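PDB 4NTD: thioredoxin reductase from Streptomyces clavuligerus, which is HlmI, a dimeric FAD-dependent oxidoreductase related to thioredoxin reductases and associated with disulfide bond formation in the natural product holomycin. Local coordinates for residues R119-V122 with V128-S131; L160-C165 with R302-S307; Y168-Q173 with T252-P257. All coordinates share one frame; numbering follows the deposited sequence. Where two conformers were deposited one is given.

Contact 1 (R119-V122 with V128-S131); sequences RFTV and VALS
V122 and L130 form the tight half of this beta hairpin, a hydrogen-bonded antiparallel pair whose two backbone bonds run V122 N to L130 O and L130 N to V122 O, each 2.8 Å. Their side chains share one face of the sheet, where V122 CB meets L130 CD1 at 4.2 Å; both residues are buried. Between the strands, T121 CA lies 3.4 Å from L130 O, a CA-H...O contact beside the amide bonds.

The other face, carrying T121 and S131, is more polar and partly exposed. There the two residues form a non-hydrogen-bonded pair, and a water joins their hydroxyls, 2.6 Å from S131 OG. R119 reaches the same hydroxyl from two residues earlier in its strand: a bend at chi3 (-64°) swings the guanidinium over so that NH1 donates to S131 OG at 2.8 Å. The oxygen lies close to the guanidinium plane and at its edge. A leucine in place of R119 has no side-chain N-H for S131 OG, which would probably be left to the bridging water and freer to turn.

Strand 106-112 pairs with the other side of strand 119-124, completing a three-stranded antiparallel sheet. F120 packs on V109 and R111, V122 touches the FAD-binding V106, T121 OG1 bonds to E112, and the backbone of A129 bonds to F25.

Contact 2 (L160-C165 with R302-S307); sequences LHCPYC and RALVVS. With GSH (glutathione), chain B.
L304 sets its CD2 methyl against both sulfurs of the CxxC redox motif, 3.6 Å from C165 SG and 3.9 Å from C162 SG. The two-domain thioredoxin reductase fold places this motif at the start of helix 163-166, with C162 as N-cap. Its cysteines leave the backbone differently: C162 SG stands anti to its own N (chi1 167°), C165 SG anti to its carbonyl carbon (chi1 -54°), which brings both towards one leucine branch. The other branch, CD1, meets Y164 CB at 4.2 Å, so the two methyls of L304 touch three residues at the start of the helix.

C162 carries glutathione as a mixed disulfide, its SG 2.0 Å from SG2 of the tripeptide. SG2 approaches the Y164 ring obliquely, 3.2 Å from CD2. The H161 ring is set obliquely to the same ligand, its CE1 3.1 Å from glutathione C2. R65 of the same chain and H321 of the second subunit also hydrogen-bond to glutathione.

Farther out, the Y164 hydroxyl bonds to N320 of the second subunit and the ring meets F317 there, so the neighbouring chain fixes this ring. H187 positions H161: its NE2 bonds to H161 O, and the two rings meet nearly parallel. L304 is itself the N-cap of helix 305-338, and A303 O bonds to the FAD ribityl O3'. The positive helix end may polarise the flavin, because V305 N hydrogen-bonds to FAD O2.

Contact 3 (Y168-Q173 with T252-P257); sequences YEVSDQ and TVFVVP
V170 and T252 carry most of this small contact, with F254 as the third partner. V170 points towards the strand and splits its two methyls between the other two residues. CG1 comes obliquely across the T252 side chain, 3.5 Å from OG1 and 4.2 Å from CG2. CG2, placed by chi1 (-60°) between the backbone N and the carbonyl carbon, meets the far end of the F254 ring, whose CZ is 4.2 Å away; the methyl sits near the ring plane, so it touches an edge. F254 comes from the opposite direction to V170, and its ring is also packed by L160, H187 and L191.

The loop that presents V170 is fixed by its own bonds. Y168 O accepts from S171 N and from S171 OG, the hydroxyl at 2.7 Å, both approaching from one face of the carbonyl plane. A type II beta turn runs from V170 to Q173, closed by Q173 N to V170 O at 3.2 Å, with D172 in the positive-phi position. On its outer side the loop meets the second subunit, where E169 and D172 form salt bridges with R51 and R53 of that chain.

Strand 252-254 lies in the parallel sheet between strands 159-160 and 175-178. Q173 passes near T252, but its OE1 bonds to S251 OG and stays 3.7 Å from T252 OG1. No hydrogen bond crosses between the segments, so their contact is van der Waals; the polar hold on the loop comes from its own turn, from S251, S195 and W194 of the same chain, and from the second subunit.

Overall arrangement
Following the chain from the N terminus, contact 1 closes first: a short hairpin in the antiparallel sheet of the FAD-binding part, complete before the redox motif is reached. Contact 2 then opens at 160-165 and closes only at 302-307, joining the motif to the start of the long C-terminal helix. Both segments of contact 3 fall within that span, tying the loop after helix 163-166 to a strand of the second parallel sheet, so contact 3 is nested in contact 2 without crossing it. These two touch: L160 pairs through its backbone with V253 and V255. Contact 1 stands apart, its centre about 33 Å from that of contact 2.

Contact 1 (R119-V122 with V128-S131)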
ATOM      1  N   ARG A 119      25.341   9.320  -3.265  1.00 23.47           N
ATOM      2  CA  ARG A 119      25.659   9.179  -1.849  1.00 23.18           C
ATOM      3  C   ARG A 119      25.083  10.403  -1.145  1.00 21.71           C
ATOM      4  O   ARG A 119      24.896  11.448  -1.774  1.00 23.58           O
ATOM      5  CB  ARG A 119      27.175   9.076  -1.646  1.00 32.41           C
ATOM      6  CG  ARG A 119      27.638   9.158  -0.195  1.00 40.57           C
ATOM      7  CD  ARG A 119      29.014   8.532  -0.006  1.00 50.25           C
ATOM      8  NE  ARG A 119      28.994   7.099  -0.300  1.00 51.67           N
ATOM      9  CZ  ARG A 119      28.704   6.130   0.570  1.00 42.89           C
ATOM     10  NH1 ARG A 119      28.407   6.398   1.842  1.00 39.03           N
ATOM     11  NH2 ARG A 119      28.717   4.866   0.162  1.00 41.52           N
ATOM     12  N   PHE A 120      24.772  10.266   0.142  1.00 20.81           N
ATOM     13  CA  PHE A 120      24.172  11.354   0.913  1.00 20.19           C
ATOM     14  C   PHE A 120      24.788  11.476   2.298  1.00 20.03           C
ATOM     15  O   PHE A 120      25.194  10.480   2.894  1.00 20.89           O
ATOM     16  CB  PHE A 120      22.662  11.135   1.060  1.00 20.30           C
ATOM     17  CG  PHE A 120      21.951  10.971  -0.249  1.00 20.13           C
ATOM     18  CD1 PHE A 120      21.384  12.063  -0.885  1.00 21.36           C
ATOM     19  CD2 PHE A 120      21.864   9.725  -0.854  1.00 20.35           C
ATOM     20  CE1 PHE A 120      20.735  11.918  -2.098  1.00 21.24           C
ATOM     21  CE2 PHE A 120      21.223   9.572  -2.069  1.00 21.03           C
ATOM     22  CZ  PHE A 120      20.655  10.671  -2.692  1.00 21.35           C
ATOM     23  N   THR A 121      24.856  12.709   2.796  1.00 20.63           N
ATOM     24  CA  THR A 121      25.180  12.968   4.191  1.00 21.22           C
ATOM     25  C   THR A 121      23.903  13.398   4.899  1.00 20.77           C
ATOM     26  O   THR A 121      23.269  14.376   4.504  1.00 22.09           O
ATOM     27  CB  THR A 121      26.248  14.068   4.339  1.00 23.62           C
ATOM     28  OG1 THR A 121      27.438  13.679   3.642  1.00 25.76           O
ATOM     29  CG2 THR A 121      26.589  14.298   5.810  1.00 24.72           C
ATOM     30  N   VAL A 122      23.529  12.650   5.935  1.00 20.00           N
ATOM     31  CA  VAL A 122      22.346  12.942   6.740  1.00 19.73           C
ATOM     32  C   VAL A 122      22.823  13.530   8.065  1.00 20.37           C
ATOM     33  O   VAL A 122      23.635  12.915   8.753  1.00 21.36           O
ATOM     34  CB  VAL A 122      21.520  11.665   6.988  1.00 20.35           C
ATOM     35  CG1 VAL A 122      20.331  11.950   7.897  1.00 20.24           C
ATOM     36  CG2 VAL A 122      21.050  11.077   5.664  1.00 20.84           C
ATOM     37  N   VAL A 128      25.226  15.045  15.060  1.00 22.04           N
ATOM     38  CA  VAL A 128      25.533  13.698  14.564  1.00 21.46           C
ATOM     39  C   VAL A 128      25.230  13.606  13.067  1.00 20.60           C
ATOM     40  O   VAL A 128      24.175  14.054  12.615  1.00 21.29           O
ATOM     41  CB  VAL A 128      24.757  12.606  15.336  1.00 22.95           C
ATOM     42  CG1 VAL A 128      24.903  11.245  14.662  1.00 24.37           C
ATOM     43  CG2 VAL A 128      25.239  12.534  16.779  1.00 25.60           C
ATOM     44  N   ALA A 129      26.167  13.038  12.308  1.00 21.26           N
ATOM     45  CA  ALA A 129      25.998  12.860  10.866  1.00 21.86           C
ATOM     46  C   ALA A 129      26.280  11.421  10.443  1.00 22.27           C
ATOM     47  O   ALA A 129      27.077  10.723  11.077  1.00 23.34           O
ATOM     48  CB  ALA A 129      26.898  13.818  10.099  1.00 25.28           C
ATOM     49  N   LEU A 130      25.610  10.996   9.371  1.00 22.29           N
ATOM     50  CA  LEU A 130      25.780   9.668   8.777  1.00 22.76           C
ATOM     51  C   LEU A 130      25.973   9.803   7.272  1.00 21.79           C
ATOM     52  O   LEU A 130      25.361  10.668   6.645  1.00 21.88           O
ATOM     53  CB  LEU A 130      24.533   8.806   8.982  1.00 28.28           C
ATOM     54  CG  LEU A 130      23.862   8.694  10.350  1.00 31.35           C
ATOM     55  CD1 LEU A 130      22.840   9.800  10.558  1.00 33.23           C
ATOM     56  CD2 LEU A 130      23.196   7.331  10.461  1.00 37.63           C
ATOM     57  N   SER A 131      26.796   8.928   6.699  1.00 20.25           N
ATOM     58  CA  SER A 131      26.936   8.811   5.248  1.00 19.51           C
ATOM     59  C   SER A 131      26.177   7.571   4.781  1.00 18.77           C
ATOM     60  O   SER A 131      26.267   6.521   5.410  1.00 19.94           O
ATOM     61  CB  SER A 131      28.410   8.701   4.863  1.00 25.21           C
ATOM     62  OG  SER A 131      28.569   8.680   3.456  1.00 30.38           O
TER
HETATM   63  O   HOH W   1      28.916  11.295   3.217  1.00 46.40           O

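Contact 2 (L160-C165 with R302-S307)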
ATOM      1  N   LEU A 160     -12.226  15.775  15.329  1.00 17.05           N
ATOM      2  CA  LEU A 160     -11.607  14.806  14.426  1.00 16.67           C
ATOM      3  C   LEU A 160     -11.553  15.316  12.991  1.00 16.33           C
ATOM      4  O   LEU A 160     -12.101  16.370  12.674  1.00 17.27           O
ATOM      5  CB  LEU A 160     -12.399  13.495  14.476  1.00 18.17           C
ATOM      6  CG  LEU A 160     -12.595  12.878  15.866  1.00 19.35           C
ATOM      7  CD1 LEU A 160     -13.636  11.771  15.834  1.00 20.55           C
ATOM      8  CD2 LEU A 160     -11.276  12.361  16.418  1.00 19.82           C
ATOM      9  N   HIS A 161     -10.882  14.565  12.124  1.00 17.18           N
ATOM     10  CA  HIS A 161     -10.858  14.887  10.698  1.00 17.36           C
ATOM     11  C   HIS A 161     -11.359  13.737   9.823  1.00 17.27           C
ATOM     12  O   HIS A 161     -12.295  13.910   9.047  1.00 19.18           O
ATOM     13  CB  HIS A 161      -9.450  15.312  10.261  1.00 18.02           C
ATOM     14  CG  HIS A 161      -9.238  15.255   8.780  1.00 19.27           C
ATOM     15  ND1 HIS A 161      -8.234  14.511   8.202  1.00 23.11           N
ATOM     16  CD2 HIS A 161      -9.917  15.830   7.758  1.00 19.22           C
ATOM     17  CE1 HIS A 161      -8.294  14.639   6.890  1.00 23.44           C
ATOM     18  NE2 HIS A 161      -9.310  15.429   6.593  1.00 21.53           N
ATOM     19  N   CYS A 162     -10.749  12.566   9.976  1.00 16.73           N
ATOM     20  CA  CYS A 162     -10.819  11.502   8.972  1.00 18.13           C
ATOM     21  C   CYS A 162     -12.080  10.599   9.161  1.00 17.25           C
ATOM     22  O   CYS A 162     -12.167   9.854  10.134  1.00 17.23           O
ATOM     23  CB  CYS A 162      -9.403  10.816   8.950  1.00 22.05           C
ATOM     24  SG  CYS A 162      -9.415   9.256   8.044  1.00 26.11           S
ATOM     25  N   PRO A 163     -13.061  10.683   8.223  1.00 20.06           N
ATOM     26  CA  PRO A 163     -14.251   9.828   8.335  1.00 19.66           C
ATOM     27  C   PRO A 163     -13.995   8.325   8.175  1.00 18.06           C
ATOM     28  O   PRO A 163     -14.747   7.522   8.722  1.00 18.39           O
ATOM     29  CB  PRO A 163     -15.159  10.335   7.202  1.00 20.96           C
ATOM     30  CG  PRO A 163     -14.695  11.722   6.937  1.00 25.12           C
ATOM     31  CD  PRO A 163     -13.213  11.643   7.109  1.00 22.75           C
ATOM     32  N   TYR A 164     -12.960   7.940   7.434  1.00 17.28           N
ATOM     33  CA  TYR A 164     -12.615   6.518   7.315  1.00 17.18           C
ATOM     34  C   TYR A 164     -12.058   5.987   8.634  1.00 17.67           C
ATOM     35  O   TYR A 164     -12.361   4.862   9.036  1.00 19.68           O
ATOM     36  CB  TYR A 164     -11.645   6.278   6.148  1.00 16.37           C
ATOM     37  CG  TYR A 164     -12.266   6.689   4.836  1.00 16.60           C
ATOM     38  CD1 TYR A 164     -13.321   5.966   4.301  1.00 17.27           C
ATOM     39  CD2 TYR A 164     -11.840   7.825   4.158  1.00 18.48           C
ATOM     40  CE1 TYR A 164     -13.922   6.348   3.120  1.00 17.99           C
ATOM     41  CE2 TYR A 164     -12.435   8.217   2.973  1.00 20.02           C
ATOM     42  CZ  TYR A 164     -13.475   7.469   2.461  1.00 19.54           C
ATOM     43  OH  TYR A 164     -14.088   7.830   1.293  1.00 20.46           O
ATOM     44  N   CYS A 165     -11.276   6.819   9.315  1.00 16.89           N
ATOM     45  CA  CYS A 165     -10.675   6.454  10.593  1.00 17.69           C
ATOM     46  C   CYS A 165     -11.697   6.389  11.726  1.00 18.12           C
ATOM     47  O   CYS A 165     -11.618   5.507  12.580  1.00 19.35           O
ATOM     48  CB  CYS A 165      -9.584   7.460  10.965  1.00 18.03           C
ATOM     49  SG  CYS A 165      -8.323   7.710   9.694  1.00 20.95           S
ATOM     50  N   ARG A 302      -3.912  11.365   1.400  0.50 17.18           N
ATOM     51  CA  ARG A 302      -4.980  10.374   1.483  0.50 17.75           C
ATOM     52  C   ARG A 302      -4.495   9.009   1.991  0.50 16.47           C
ATOM     53  O   ARG A 302      -5.303   8.098   2.176  0.50 16.68           O
ATOM     54  CB  ARG A 302      -5.621  10.210   0.100  0.50 20.45           C
ATOM     55  CG  ARG A 302      -6.186  11.503  -0.475  0.50 23.46           C
ATOM     56  CD  ARG A 302      -6.298  11.464  -1.994  0.50 28.02           C
ATOM     57  NE  ARG A 302      -5.141  12.070  -2.652  0.50 33.06           N
ATOM     58  CZ  ARG A 302      -4.107  11.387  -3.132  0.50 35.12           C
ATOM     59  NH1 ARG A 302      -4.078  10.065  -3.030  0.50 30.82           N
ATOM     60  NH2 ARG A 302      -3.099  12.024  -3.712  0.50 36.41           N
ATOM     61  N   ALA A 303      -3.189   8.869   2.224  1.00 16.04           N
ATOM     62  CA  ALA A 303      -2.600   7.583   2.611  1.00 16.25           C
ATOM     63  C   ALA A 303      -2.902   7.221   4.064  1.00 16.46           C
ATOM     64  O   ALA A 303      -2.321   7.785   4.992  1.00 18.81           O
ATOM     65  CB  ALA A 303      -1.096   7.589   2.368  1.00 16.96           C
ATOM     66  N   LEU A 304      -3.822   6.277   4.247  1.00 14.94           N
ATOM     67  CA  LEU A 304      -4.090   5.696   5.559  1.00 14.91           C
ATOM     68  C   LEU A 304      -2.901   4.813   5.961  1.00 14.44           C
ATOM     69  O   LEU A 304      -1.969   4.629   5.176  1.00 14.37           O
ATOM     70  CB  LEU A 304      -5.413   4.919   5.534  1.00 15.33           C
ATOM     71  CG  LEU A 304      -6.651   5.799   5.303  1.00 15.29           C
ATOM     72  CD1 LEU A 304      -7.841   4.997   4.797  1.00 16.51           C
ATOM     73  CD2 LEU A 304      -7.020   6.559   6.571  1.00 17.40           C
ATOM     74  N   VAL A 305      -2.915   4.278   7.178  1.00 14.44           N
ATOM     75  CA  VAL A 305      -1.719   3.629   7.728  1.00 13.83           C
ATOM     76  C   VAL A 305      -1.270   2.445   6.865  1.00 13.27           C
ATOM     77  O   VAL A 305      -0.086   2.324   6.537  1.00 13.23           O
ATOM     78  CB  VAL A 305      -1.913   3.193   9.201  1.00 13.84           C
ATOM     79  CG1 VAL A 305      -0.694   2.438   9.714  1.00 13.61           C
ATOM     80  CG2 VAL A 305      -2.157   4.408  10.087  1.00 14.12           C
ATOM     81  N   VAL A 306      -2.210   1.585   6.482  1.00 13.06           N
ATOM     82  CA  VAL A 306      -1.864   0.406   5.687  1.00 13.00           C
ATOM     83  C   VAL A 306      -1.362   0.792   4.287  1.00 12.92           C
ATOM     84  O   VAL A 306      -0.515   0.097   3.718  1.00 13.18           O
ATOM     85  CB  VAL A 306      -3.028  -0.616   5.619  1.00 13.34           C
ATOM     86  CG1 VAL A 306      -4.160  -0.125   4.725  1.00 14.41           C
ATOM     87  CG2 VAL A 306      -2.519  -1.978   5.162  1.00 14.44           C
ATOM     88  N   SER A 307      -1.866   1.896   3.739  1.00 12.94           N
ATOM     89  CA  SER A 307      -1.374   2.397   2.447  1.00 13.00           C
ATOM     90  C   SER A 307       0.050   2.943   2.563  1.00 13.11           C
ATOM     91  O   SER A 307       0.861   2.787   1.645  1.00 13.62           O
ATOM     92  CB  SER A 307      -2.311   3.459   1.869  1.00 13.65           C
ATOM     93  OG  SER A 307      -3.566   2.898   1.524  1.00 14.82           O
TER
HETATM   94  N1  GSH B 401      -8.729  13.639   0.868  0.50 39.28           N
HETATM   95  CA1 GSH B 401     -10.176  13.789   0.696  0.50 27.52           C
HETATM   96  C1  GSH B 401     -10.412  14.576  -0.608  0.50 37.43           C
HETATM   97  O11 GSH B 401     -10.325  15.826  -0.527  0.50 38.41           O
HETATM   98  O12 GSH B 401     -10.677  13.923  -1.649  0.50 44.58           O
HETATM   99  CB1 GSH B 401     -10.792  14.612   1.801  0.50 32.71           C
HETATM  100  CG1 GSH B 401     -11.877  13.850   2.561  0.50 34.20           C
HETATM  101  CD1 GSH B 401     -11.222  12.727   3.361  0.50 35.40           C
HETATM  102  OE1 GSH B 401     -11.266  11.558   2.983  0.50 39.91           O
HETATM  103  N2  GSH B 401     -10.724  13.132   4.532  0.50 32.87           N
HETATM  104  CA2 GSH B 401     -10.026  12.235   5.459  0.50 32.56           C
HETATM  105  C2  GSH B 401      -8.627  12.152   5.014  0.50 31.67           C
HETATM  106  O2  GSH B 401      -8.114  12.914   4.193  0.50 38.09           O
HETATM  107  CB2 GSH B 401     -10.319  10.750   5.235  0.50 15.35           C
HETATM  108  SG2 GSH B 401     -10.808   9.655   6.627  0.50 22.85           S
HETATM  109  N3  GSH B 401      -8.105  11.050   5.518  0.50 24.78           N
HETATM  110  CA3 GSH B 401      -6.851  10.597   5.091  0.50 20.69           C
HETATM  111  C3  GSH B 401      -5.731  10.530   6.164  0.50 24.32           C
HETATM  112  O31 GSH B 401      -6.045  10.644   7.488  0.50 21.66           O
HETATM  113  O32 GSH B 401      -4.503  10.300   5.806  0.50 19.57           O

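Contact 3 (Y168-Q173 with T252-P257)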
ATOM      1  N   TYR A 168     -17.212   5.154  11.445  1.00 17.00           N
ATOM      2  CA  TYR A 168     -17.953   4.008  11.959  1.00 16.61           C
ATOM      3  C   TYR A 168     -18.229   4.144  13.457  1.00 16.91           C
ATOM      4  O   TYR A 168     -19.335   3.862  13.922  1.00 18.11           O
ATOM      5  CB  TYR A 168     -17.209   2.699  11.693  1.00 18.22           C
ATOM      6  CG  TYR A 168     -18.004   1.509  12.157  1.00 20.86           C
ATOM      7  CD1 TYR A 168     -18.983   0.950  11.345  1.00 22.86           C
ATOM      8  CD2 TYR A 168     -17.816   0.973  13.428  1.00 22.71           C
ATOM      9  CE1 TYR A 168     -19.737  -0.127  11.773  1.00 26.45           C
ATOM     10  CE2 TYR A 168     -18.566  -0.103  13.867  1.00 27.41           C
ATOM     11  CZ  TYR A 168     -19.522  -0.649  13.034  1.00 27.31           C
ATOM     12  OH  TYR A 168     -20.268  -1.720  13.460  1.00 38.10           O
ATOM     13  N   GLU A 169     -17.218   4.602  14.193  1.00 16.90           N
ATOM     14  CA  GLU A 169     -17.285   4.708  15.650  1.00 17.90           C
ATOM     15  C   GLU A 169     -18.287   5.762  16.139  1.00 18.97           C
ATOM     16  O   GLU A 169     -18.717   5.715  17.292  1.00 21.38           O
ATOM     17  CB  GLU A 169     -15.895   5.004  16.231  1.00 19.47           C
ATOM     18  CG  GLU A 169     -14.945   3.808  16.247  1.00 20.75           C
ATOM     19  CD  GLU A 169     -14.508   3.347  14.864  1.00 20.20           C
ATOM     20  OE1 GLU A 169     -14.284   4.195  13.974  1.00 19.58           O
ATOM     21  OE2 GLU A 169     -14.378   2.123  14.663  1.00 22.10           O
ATOM     22  N   VAL A 170     -18.650   6.706  15.272  1.00 19.05           N
ATOM     23  CA  VAL A 170     -19.646   7.729  15.613  1.00 19.51           C
ATOM     24  C   VAL A 170     -20.894   7.642  14.721  1.00 19.11           C
ATOM     25  O   VAL A 170     -21.601   8.634  14.531  1.00 19.95           O
ATOM     26  CB  VAL A 170     -19.033   9.151  15.581  1.00 20.12           C
ATOM     27  CG1 VAL A 170     -17.892   9.249  16.584  1.00 23.05           C
ATOM     28  CG2 VAL A 170     -18.555   9.532  14.187  1.00 20.61           C
ATOM     29  N   SER A 171     -21.170   6.443  14.206  1.00 19.40           N
ATOM     30  CA  SER A 171     -22.335   6.198  13.355  1.00 19.58           C
ATOM     31  C   SER A 171     -23.623   6.692  14.007  1.00 19.02           C
ATOM     32  O   SER A 171     -23.860   6.438  15.187  1.00 20.30           O
ATOM     33  CB  SER A 171     -22.480   4.700  13.056  1.00 21.74           C
ATOM     34  OG  SER A 171     -21.426   4.222  12.242  1.00 23.09           O
ATOM     35  N   ASP A 172     -24.435   7.407  13.229  1.00 19.48           N
ATOM     36  CA  ASP A 172     -25.764   7.871  13.652  1.00 20.36           C
ATOM     37  C   ASP A 172     -25.772   8.897  14.793  1.00 21.31           C
ATOM     38  O   ASP A 172     -26.840   9.221  15.319  1.00 24.04           O
ATOM     39  CB  ASP A 172     -26.662   6.680  14.027  1.00 23.06           C
ATOM     40  CG  ASP A 172     -26.747   5.640  12.927  1.00 25.10           C
ATOM     41  OD1 ASP A 172     -26.967   6.019  11.759  1.00 25.42           O
ATOM     42  OD2 ASP A 172     -26.597   4.436  13.228  1.00 30.58           O
ATOM     43  N   GLN A 173     -24.607   9.419  15.172  1.00 20.49           N
ATOM     44  CA  GLN A 173     -24.532  10.410  16.245  1.00 21.20           C
ATOM     45  C   GLN A 173     -24.704  11.826  15.689  1.00 20.62           C
ATOM     46  O   GLN A 173     -24.602  12.033  14.480  1.00 19.94           O
ATOM     47  CB  GLN A 173     -23.206  10.299  16.996  1.00 23.31           C
ATOM     48  CG  GLN A 173     -23.034   8.983  17.738  1.00 25.94           C
ATOM     49  CD  GLN A 173     -21.782   8.943  18.595  1.00 31.97           C
ATOM     50  OE1 GLN A 173     -21.232   9.981  18.968  1.00 34.61           O
ATOM     51  NE2 GLN A 173     -21.327   7.736  18.920  1.00 35.03           N
ATOM     52  N   THR A 252     -19.742  14.917  18.440  1.00 20.04           N
ATOM     53  CA  THR A 252     -18.471  14.866  17.721  1.00 18.80           C
ATOM     54  C   THR A 252     -18.431  15.985  16.685  1.00 18.58           C
ATOM     55  O   THR A 252     -19.429  16.245  16.012  1.00 19.82           O
ATOM     56  CB  THR A 252     -18.308  13.514  16.994  1.00 20.69           C
ATOM     57  OG1 THR A 252     -18.682  12.444  17.869  1.00 25.41           O
ATOM     58  CG2 THR A 252     -16.872  13.310  16.530  1.00 22.21           C
ATOM     59  N   VAL A 253     -17.282  16.648  16.565  1.00 17.93           N
ATOM     60  CA  VAL A 253     -17.102  17.721  15.588  1.00 17.93           C
ATOM     61  C   VAL A 253     -15.910  17.401  14.689  1.00 17.73           C
ATOM     62  O   VAL A 253     -14.877  16.920  15.159  1.00 18.35           O
ATOM     63  CB  VAL A 253     -16.926  19.092  16.280  1.00 19.04           C
ATOM     64  CG1 VAL A 253     -16.531  20.171  15.281  1.00 19.39           C
ATOM     65  CG2 VAL A 253     -18.215  19.492  16.985  1.00 19.91           C
ATOM     66  N   PHE A 254     -16.077  17.651  13.393  1.00 17.97           N
ATOM     67  CA  PHE A 254     -15.035  17.406  12.405  1.00 18.14           C
ATOM     68  C   PHE A 254     -14.526  18.708  11.794  1.00 19.67           C
ATOM     69  O   PHE A 254     -15.266  19.687  11.668  1.00 19.14           O
ATOM     70  CB  PHE A 254     -15.554  16.489  11.292  1.00 17.88           C
ATOM     71  CG  PHE A 254     -15.719  15.055  11.713  1.00 17.69           C
ATOM     72  CD1 PHE A 254     -14.762  14.105  11.381  1.00 18.45           C
ATOM     73  CD2 PHE A 254     -16.835  14.652  12.433  1.00 18.27           C
ATOM     74  CE1 PHE A 254     -14.913  12.781  11.761  1.00 18.64           C
ATOM     75  CE2 PHE A 254     -16.990  13.331  12.820  1.00 18.69           C
ATOM     76  CZ  PHE A 254     -16.029  12.393  12.483  1.00 19.08           C
ATOM     77  N   VAL A 255     -13.249  18.704  11.426  1.00 18.72           N
ATOM     78  CA  VAL A 255     -12.634  19.797  10.682  1.00 19.41           C
ATOM     79  C   VAL A 255     -11.807  19.219   9.542  1.00 18.40           C
ATOM     80  O   VAL A 255     -11.443  18.042   9.568  1.00 19.11           O
ATOM     81  CB  VAL A 255     -11.726  20.673  11.577  1.00 21.08           C
ATOM     82  CG1 VAL A 255     -12.534  21.312  12.693  1.00 23.19           C
ATOM     83  CG2 VAL A 255     -10.567  19.867  12.156  1.00 20.98           C
ATOM     84  N   VAL A 256     -11.531  20.046   8.539  1.00 18.80           N
ATOM     85  CA  VAL A 256     -10.527  19.731   7.533  1.00 18.82           C
ATOM     86  C   VAL A 256      -9.317  20.609   7.840  1.00 18.95           C
ATOM     87  O   VAL A 256      -9.326  21.804   7.539  1.00 19.93           O
ATOM     88  CB  VAL A 256     -11.029  19.999   6.099  1.00 21.98           C
ATOM     89  CG1 VAL A 256      -9.949  19.646   5.085  1.00 22.91           C
ATOM     90  CG2 VAL A 256     -12.294  19.199   5.821  1.00 22.79           C
ATOM     91  N   PRO A 257      -8.277  20.032   8.470  1.00 19.05           N
ATOM     92  CA  PRO A 257      -7.094  20.840   8.758  1.00 19.62           C
ATOM     93  C   PRO A 257      -6.364  21.269   7.493  1.00 19.46           C
ATOM     94  O   PRO A 257      -6.583  20.684   6.429  1.00 20.91           O
ATOM     95  CB  PRO A 257      -6.193  19.883   9.559  1.00 19.98           C
ATOM     96  CG  PRO A 257      -7.067  18.756   9.990  1.00 20.20           C
ATOM     97  CD  PRO A 257      -8.125  18.644   8.940  1.00 19.71           C
TER